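2-hydroxyisocaproyl-CoA dehydratase activator (Clostridium difficile, PDB 4EHU) hydrolyses ATP to drive transfer of a single electron from its [4Fe-4S] cluster to (R)-2-hydroxyisocaproyl-CoA dehydratase, activating that enzyme for leucine fermentation. Local coordinates at residues G86-F89 and E93-T96; G221-M226 and I234-I239. All blocks are in the same frame, centred on the assembly; numbering follows the deposited sequence.

Interaction 1 of 2, residues G86-F89 and E93-T96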
loop_
_atom_site.group_PDB
_atom_site.type_symbol
_atom_site.label_atom_id
_atom_site.label_comp_id
_atom_site.label_asym_id
_atom_site.label_seq_id
_atom_site.Cartn_x
_atom_site.Cartn_y
_atom_site.Cartn_z
ATOM N N GLY A 86 -6.795 3.631 -29.052
ATOM C CA GLY A 86 -7.785 2.568 -29.008
ATOM C C GLY A 86 -9.168 3.089 -28.622
ATOM O O GLY A 86 -10.171 2.797 -29.298
ATOM N N VAL A 87 -9.224 3.888 -27.567
ATOM C CA VAL A 87 -10.497 4.442 -27.127
ATOM C C VAL A 87 -11.086 5.350 -28.213
ATOM O O VAL A 87 -12.266 5.269 -28.507
ATOM C CB VAL A 87 -10.335 5.220 -25.813
ATOM C CG1 VAL A 87 -11.594 6.022 -25.502
ATOM C CG2 VAL A 87 -10.011 4.257 -24.692
ATOM N N ASN A 88 -10.282 6.234 -28.787
ATOM C CA ASN A 88 -10.815 7.160 -29.792
ATOM C C ASN A 88 -11.368 6.437 -31.029
ATOM O O ASN A 88 -12.253 6.950 -31.702
ATOM C CB ASN A 88 -9.770 8.173 -30.218
ATOM C CG ASN A 88 -9.496 9.201 -29.159
ATOM O OD1 ASN A 88 -10.412 9.659 -28.470
ATOM N ND2 ASN A 88 -8.222 9.579 -29.022
ATOM N N PHE A 89 -10.822 5.260 -31.330
ATOM C CA PHE A 89 -11.298 4.436 -32.446
ATOM C C PHE A 89 -12.721 3.896 -32.187
ATOM O O PHE A 89 -13.512 3.715 -33.145
ATOM C CB PHE A 89 -10.292 3.301 -32.668
ATOM C CG PHE A 89 -10.656 2.346 -33.780
ATOM C CD1 PHE A 89 -10.358 2.639 -35.100
ATOM C CD2 PHE A 89 -11.256 1.138 -33.482
ATOM C CE1 PHE A 89 -10.682 1.741 -36.124
ATOM C CE2 PHE A 89 -11.577 0.242 -34.489
ATOM C CZ PHE A 89 -11.283 0.545 -35.807
ATOM N N GLU A 93 -15.751 11.529 -29.310
ATOM C CA GLU A 93 -15.906 12.663 -28.412
ATOM C C GLU A 93 -15.359 12.338 -27.021
ATOM O O GLU A 93 -15.852 12.863 -26.035
ATOM C CB GLU A 93 -17.382 13.036 -28.288
ATOM C CG GLU A 93 -18.079 13.189 -29.631
ATOM C CD GLU A 93 -17.372 14.172 -30.531
ATOM O OE1 GLU A 93 -16.811 15.158 -30.009
ATOM O OE2 GLU A 93 -17.363 13.953 -31.758
ATOM N N THR A 94 -14.346 11.477 -26.952
ATOM C CA THR A 94 -13.746 11.155 -25.648
ATOM C C THR A 94 -12.768 12.242 -25.183
ATOM O O THR A 94 -11.880 12.654 -25.938
ATOM C CB THR A 94 -12.998 9.812 -25.680
ATOM O OG1 THR A 94 -13.914 8.742 -25.912
ATOM C CG2 THR A 94 -12.312 9.564 -24.329
ATOM N N ARG A 95 -12.913 12.684 -23.930
ATOM C CA ARG A 95 -12.032 13.716 -23.371
ATOM C C ARG A 95 -11.371 13.308 -22.056
ATOM O O ARG A 95 -10.348 13.890 -21.673
ATOM C CB ARG A 95 -12.787 15.029 -23.173
ATOM C CG ARG A 95 -13.402 15.603 -24.461
ATOM C CD ARG A 95 -12.361 16.138 -25.420
ATOM N NE ARG A 95 -12.968 16.740 -26.606
ATOM C CZ ARG A 95 -13.215 16.094 -27.745
ATOM N NH1 ARG A 95 -12.910 14.811 -27.879
ATOM N NH2 ARG A 95 -13.771 16.734 -28.764
ATOM N N THR A 96 -11.924 12.312 -21.359
ATOM C CA THR A 96 -11.276 11.791 -20.165
ATOM C C THR A 96 -11.192 10.273 -20.261
ATOM O O THR A 96 -12.202 9.623 -20.527
ATOM C CB THR A 96 -12.077 12.188 -18.898
ATOM O OG1 THR A 96 -12.304 13.606 -18.916
ATOM C CG2 THR A 96 -11.316 11.791 -17.644
HETATM O O HOH W 1 -13.055 10.066 -29.207
HETATM O O HOH W 2 -10.430 12.611 -28.165
#

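Interaction 2 of 2, residues G221-M226 and I234-I239. With ACT (acetate ion), chain I.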
loop_
_atom_site.group_PDB
_atom_site.type_symbol
_atom_site.label_atom_id
_atom_site.label_comp_id
_atom_site.label_asym_id
_atom_site.label_seq_id
_atom_site.Cartn_x
_atom_site.Cartn_y
_atom_site.Cartn_z
ATOM N N GLY A 221 -19.228 -3.112 -10.813
ATOM C CA GLY A 221 -19.324 -2.453 -9.517
ATOM C C GLY A 221 -18.392 -1.271 -9.407
ATOM O O GLY A 221 -18.721 -0.247 -8.810
ATOM N N ILE A 222 -17.187 -1.416 -9.962
ATOM C CA ILE A 222 -16.237 -0.307 -9.971
ATOM C C ILE A 222 -16.731 0.793 -10.902
ATOM O O ILE A 222 -16.643 1.974 -10.565
ATOM C CB ILE A 222 -14.849 -0.767 -10.406
ATOM C CG1 ILE A 222 -14.238 -1.679 -9.328
ATOM C CG2 ILE A 222 -13.959 0.461 -10.687
ATOM C CD1 ILE A 222 -13.812 -0.955 -8.024
ATOM N N VAL A 223 -17.257 0.426 -12.062
ATOM C CA VAL A 223 -17.788 1.424 -12.977
ATOM C C VAL A 223 -18.925 2.210 -12.294
ATOM O O VAL A 223 -18.925 3.443 -12.323
ATOM C CB VAL A 223 -18.257 0.801 -14.285
ATOM C CG1 VAL A 223 -18.883 1.876 -15.191
ATOM C CG2 VAL A 223 -17.048 0.128 -14.985
ATOM N N ARG A 224 -19.865 1.511 -11.662
ATOM C CA ARG A 224 -20.986 2.199 -11.007
ATOM C C ARG A 224 -20.496 3.112 -9.877
ATOM O O ARG A 224 -20.965 4.245 -9.746
ATOM C CB ARG A 224 -21.993 1.193 -10.445
ATOM C CG ARG A 224 -22.797 0.495 -11.517
ATOM C CD ARG A 224 -23.919 -0.345 -10.897
ATOM N NE ARG A 224 -23.432 -1.346 -9.953
ATOM C CZ ARG A 224 -23.022 -2.571 -10.286
ATOM N NH1 ARG A 224 -23.051 -2.963 -11.551
ATOM N NH2 ARG A 224 -22.596 -3.404 -9.338
ATOM N N ALA A 225 -19.562 2.628 -9.058
ATOM C CA ALA A 225 -19.044 3.429 -7.950
ATOM C C ALA A 225 -18.300 4.651 -8.479
ATOM O O ALA A 225 -18.413 5.744 -7.914
ATOM C CB ALA A 225 -18.139 2.589 -7.077
ATOM N N MET A 226 -17.517 4.470 -9.546
ATOM C CA MET A 226 -16.836 5.613 -10.141
ATOM C C MET A 226 -17.793 6.653 -10.670
ATOM O O MET A 226 -17.593 7.838 -10.435
ATOM C CB MET A 226 -15.916 5.168 -11.287
ATOM C CG MET A 226 -14.643 4.588 -10.751
ATOM S SD MET A 226 -13.503 5.834 -10.032
ATOM C CE MET A 226 -13.191 6.930 -11.386
ATOM N N ILE A 234 -20.253 7.329 -17.199
ATOM C CA ILE A 234 -19.026 6.739 -17.715
ATOM C C ILE A 234 -19.349 5.720 -18.783
ATOM O O ILE A 234 -20.239 4.869 -18.607
ATOM C CB ILE A 234 -18.240 6.053 -16.589
ATOM C CG1 ILE A 234 -17.812 7.096 -15.574
ATOM C CG2 ILE A 234 -17.002 5.331 -17.167
ATOM C CD1 ILE A 234 -17.007 6.517 -14.406
ATOM N N ILE A 235 -18.645 5.807 -19.902
ATOM C CA ILE A 235 -18.816 4.870 -20.992
ATOM C C ILE A 235 -17.737 3.815 -20.863
ATOM O O ILE A 235 -16.582 4.138 -20.579
ATOM C CB ILE A 235 -18.687 5.572 -22.355
ATOM C CG1 ILE A 235 -19.786 6.628 -22.505
ATOM C CG2 ILE A 235 -18.753 4.549 -23.494
ATOM C CD1 ILE A 235 -19.589 7.544 -23.716
ATOM N N VAL A 236 -18.108 2.556 -21.037
ATOM C CA VAL A 236 -17.149 1.470 -21.027
ATOM C C VAL A 236 -17.245 0.748 -22.386
ATOM O O VAL A 236 -18.327 0.344 -22.804
ATOM C CB VAL A 236 -17.421 0.465 -19.883
ATOM C CG1 VAL A 236 -16.347 -0.625 -19.854
ATOM C CG2 VAL A 236 -17.459 1.177 -18.522
ATOM N N PRO A 237 -16.119 0.594 -23.088
ATOM C CA PRO A 237 -16.142 -0.152 -24.356
ATOM C C PRO A 237 -16.554 -1.590 -24.122
ATOM O O PRO A 237 -16.560 -2.037 -22.978
ATOM C CB PRO A 237 -14.679 -0.117 -24.824
ATOM C CG PRO A 237 -14.007 0.936 -23.985
ATOM C CD PRO A 237 -14.761 1.016 -22.699
ATOM N N ASP A 238 -16.922 -2.309 -25.189
ATOM C CA ASP A 238 -17.230 -3.712 -25.048
ATOM C C ASP A 238 -15.999 -4.488 -24.598
ATOM O O ASP A 238 -16.120 -5.533 -23.966
ATOM C CB ASP A 238 -17.757 -4.281 -26.377
ATOM C CG ASP A 238 -19.111 -3.692 -26.762
ATOM O OD1 ASP A 238 -19.888 -3.336 -25.848
ATOM O OD2 ASP A 238 -19.396 -3.584 -27.972
ATOM N N ILE A 239 -14.819 -3.965 -24.928
ATOM C CA ILE A 239 -13.548 -4.666 -24.678
ATOM C C ILE A 239 -12.557 -3.802 -23.889
ATOM O O ILE A 239 -11.456 -3.523 -24.348
ATOM C CB ILE A 239 -12.873 -5.077 -26.010
ATOM C CG1 ILE A 239 -12.821 -3.884 -26.978
ATOM C CG2 ILE A 239 -13.644 -6.223 -26.663
ATOM C CD1 ILE A 239 -11.869 -4.093 -28.193
HETATM C C ACT I . -23.393 -1.271 -6.365
HETATM O O ACT I . -22.417 -1.838 -6.911
HETATM O OXT ACT I . -24.406 -1.038 -7.078
HETATM C CH3 ACT I . -23.363 -0.909 -4.907
#

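Interaction 1 of 2, residues G86-F89 and E93-T96
With CG1 of Val87 trans to the backbone N (chi1 169°), this methyl leaves the helix toward Thr94 and meets both branches of its side chain, lying 3.6 Å from OG1 and 3.8 Å from CG2. The two side chains meet nearly at right angles. Thr94 turns OG1 back beside its own backbone N (chi1 -65°), where the hydroxyl is hydrogen-bonded to the carbonyl oxygen of Ile91, in the turn that follows helix 79-90. Asn88, one residue on, brings its amide oxygen to 3.8 Å from CB of Thr94 and joins the Thr94 backbone through two waters. One water donates to Asn88 OD1 at 2.8 Å and accepts from Thr94 N; the other donates both to Asn88 OD1 and, at 2.7 Å, to Thr94 O. Arg95 NH1 also donates to Thr94 O, at 3.1 Å, from well above the carbonyl plane. Val87 and Thr94 both pack on Val211, bringing the helix end and the loop into strand 96-100 together over strand 210-213. No direct hydrogen bond crosses the contact: van der Waals contact between a valine methyl and both threonine branches joins its buried side, while OD1, accepting from both waters, links the helix to both polar backbone atoms of Thr94.

Interaction 2 of 2, residues G221-M226 and I234-I239
Val223 and Val236 reach toward each other tip to tip, and CG2 of Val236 settles against both methyls of Val223, 3.7 Å from CG1 and 3.7 Å from CG2. About one helical turn further on, CD1 of Ile234 lies 3.6 Å from CB of Met226. The extended chain of Ile234 (chi2 180°) carries this methyl out to the helix, whereas its CG2 branch makes a looser contact, 4.4 Å from CG1 of Val223. No hydrogen bond joins the two segments; the side chains that meet are all apolar, with CD1 of Ile234 also lying 4.2 Å from the carbonyl oxygen of Val223. The contact belongs to a beta-alpha-beta unit of the actin-like ATPase fold, in which helix 220-230 connects strand 210-213 to the parallel edge strand 234-235. Met212 of the first strand touches Val223, Met226 and Ile234, bringing all three elements of the crossover together. Met226 also reaches Ile98 of strand 96-100 and Val197 of helix 182-204, burying it between sheet and neighbouring helix. Arg224 points away from the strand, with CA of Gly221 against one face of its guanidinium, toward the rim. Its NH2 donates to O of an acetate, probably from the crystallisation liquor, at 2.9 Å, and NE to both acetate oxygens. Gly148 O is a second acceptor for NH2, and Ser151 OG is also hydrogen-bonded to the acetate.

How the interactions relate
From the N terminus, the chain completes its first five-stranded sheet before helix 79-90 leads into interaction 1. That contact closes a short turn, with three residues between its segments, and hands the chain to strand 96-100 of the second sheet. After strands 105-110 and 116-122 and a run of helices, the chain re-enters the same sheet as strand 210-213, and interaction 2 closes a longer loop around the end of helix 220-230. The two loops follow in series, neither nesting nor crossing. The centres of the two contacts are about 14 Å apart, and they do not touch directly. Strand 210-213, between strands 96-100 and 234-235, connects them: Val211 packs against interaction 1 and Met212 against interaction 2. Ile91 also touches Ile235 and Pro237.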